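Local coordinates for protein ribonuclease mar1, putative (Trypanosoma cruzi, PDB 1YZV) that is of unknown function but belongs to the isochorismatase superfamily and is named a putative ribonuclease, an activity that remains to be established, at residues I157-M160 and Q161-S164. Residues are numbered along the deposited sequence; the frame is centred on the assembly and turned at random.
Sequences IQLM and QSWS
Gln161 N still reaches back four residues to Ile157 O at 2.9 Å and Ser162 N to Gln158 O at 3.2 Å, but Trp163 N bonds three residues back to Met160 O, tightening the last turn of helix 150-161; a type I beta turn from Gln161 to Ser164 follows and overlaps it. That final bond is nearly straight at the hydrogen (159°), yet the N-H arrives from above the carbonyl plane. Leu159 O, which a regular helix would pair with Trp163 N, instead receives a weak bond from Ser162 N; Ser162 OG, folded back between its own N and carbonyl carbon (chi1 77°), also faces it, at a separation too short to be trusted in detail. The same oxygen lies 3.6 Å above the plane of the Trp163 indole, toward the rim of the face that also meets Met160 CA. Around this ring, Leu159 brings CD1 to 3.7 Å from NE1 and CG close to CZ2, while Met160 CG packs 4.0 Å from CZ3. On the other flank, Gln161 lays its extended chain back along the helix, its CG 3.3 Å from Ile157 O and its OE1 3.9 Å from Ile157 CG2. Gln158 and Gln161 hold their amide planes nearly parallel, 3° apart, but Gln158 OE1 and Ser162 OG hydrogen-bond to Gln161 and Ser164 of the second subunit, whose Arg11 makes a cation-pi contact with Trp163, and Gln161 NE2 and Ser164 OG bond to Gln158 and Ser162 of the third. The helix end thus serves two surfaces: Ile157 and Met160 seat it against the sheet and helix 120-133, Leu159 and the polar groups face neighbouring subunits, and the indole serves both sides.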
loop_
_atom_site.group_PDB
_atom_site.type_symbol
_atom_site.label_atom_id
_atom_site.label_comp_id
_atom_site.label_asym_id
_atom_site.label_seq_id
_atom_site.Cartn_x
_atom_site.Cartn_y
_atom_site.Cartn_z
ATOM N N ILE A 157 6.982 -8.029 -2.979
ATOM C CA ILE A 157 6.360 -7.151 -3.961
ATOM C C ILE A 157 5.970 -5.851 -3.255
ATOM O O ILE A 157 6.183 -4.757 -3.786
ATOM C CB ILE A 157 5.106 -7.812 -4.595
ATOM C CG1 ILE A 157 5.519 -8.955 -5.545
ATOM C CG2 ILE A 157 4.234 -6.773 -5.334
ATOM C CD1 ILE A 157 6.457 -8.575 -6.645
ATOM N N GLN A 158 5.282 -5.989 -2.130
ATOM C CA GLN A 158 4.884 -4.840 -1.315
ATOM C C GLN A 158 6.041 -3.979 -0.890
ATOM O O GLN A 158 5.938 -2.751 -0.954
ATOM C CB GLN A 158 4.118 -5.306 -0.092
ATOM C CG GLN A 158 2.789 -5.912 -0.500
ATOM C CD GLN A 158 2.036 -6.540 0.658
ATOM O OE1 GLN A 158 2.593 -6.790 1.752
ATOM N NE2 GLN A 158 0.844 -7.005 0.348
ATOM N N LEU A 159 7.177 -4.601 -0.593
ATOM C CA LEU A 159 8.388 -3.831 -0.261
ATOM C C LEU A 159 8.849 -2.979 -1.469
ATOM O O LEU A 159 9.003 -1.750 -1.370
ATOM C CB LEU A 159 9.489 -4.777 0.204
ATOM C CG LEU A 159 10.868 -4.208 0.569
ATOM C CD1 LEU A 159 10.729 -2.923 1.363
ATOM C CD2 LEU A 159 11.564 -5.315 1.378
ATOM N N MET A 160 8.928 -3.615 -2.633
ATOM C CA MET A 160 9.296 -2.938 -3.850
ATOM C C MET A 160 8.312 -1.854 -4.286
ATOM O O MET A 160 8.752 -0.805 -4.735
ATOM C CB MET A 160 9.538 -3.929 -4.961
ATOM C CG MET A 160 10.724 -4.759 -4.678
ATOM S SD MET A 160 11.277 -5.868 -5.966
ATOM C CE MET A 160 10.093 -7.174 -5.848
ATOM N N GLN A 161 7.016 -2.027 -3.998
ATOM C CA GLN A 161 6.029 -0.989 -4.267
ATOM C C GLN A 161 6.267 0.259 -3.402
ATOM O O GLN A 161 5.970 1.383 -3.818
ATOM C CB GLN A 161 4.615 -1.533 -4.086
ATOM C CG GLN A 161 4.229 -2.560 -5.188
ATOM C CD GLN A 161 2.840 -3.125 -4.987
ATOM O OE1 GLN A 161 2.543 -3.600 -3.895
ATOM N NE2 GLN A 161 2.013 -3.185 -6.069
ATOM N N SER A 162 6.833 0.095 -2.218
ATOM C CA SER A 162 7.235 1.275 -1.448
ATOM C C SER A 162 8.491 2.041 -1.999
ATOM O O SER A 162 8.765 3.154 -1.558
ATOM C CB SER A 162 7.513 0.881 -0.024
ATOM O OG SER A 162 8.780 0.259 -0.043
ATOM N N TRP A 163 9.176 1.537 -3.028
ATOM C CA TRP A 163 10.351 2.248 -3.577
ATOM C C TRP A 163 10.120 3.108 -4.873
ATOM O O TRP A 163 11.096 3.538 -5.573
ATOM C CB TRP A 163 11.450 1.258 -3.872
ATOM C CG TRP A 163 11.871 0.384 -2.767
ATOM C CD1 TRP A 163 11.838 0.660 -1.444
ATOM C CD2 TRP A 163 12.707 -0.761 -2.912
ATOM N NE1 TRP A 163 12.424 -0.353 -0.735
ATOM C CE2 TRP A 163 13.085 -1.166 -1.618
ATOM C CE3 TRP A 163 13.171 -1.491 -4.015
ATOM C CZ2 TRP A 163 13.785 -2.330 -1.394
ATOM C CZ3 TRP A 163 13.937 -2.626 -3.775
ATOM C CH2 TRP A 163 14.274 -2.993 -2.479
ATOM N N SER A 164 8.848 3.297 -5.218
ATOM C CA SER A 164 8.434 4.111 -6.414
ATOM C C SER A 164 9.134 5.491 -6.486
ATOM O O SER A 164 9.521 5.992 -7.556
ATOM C CB SER A 164 6.879 4.265 -6.384
ATOM O OG SER A 164 6.341 4.623 -7.653
#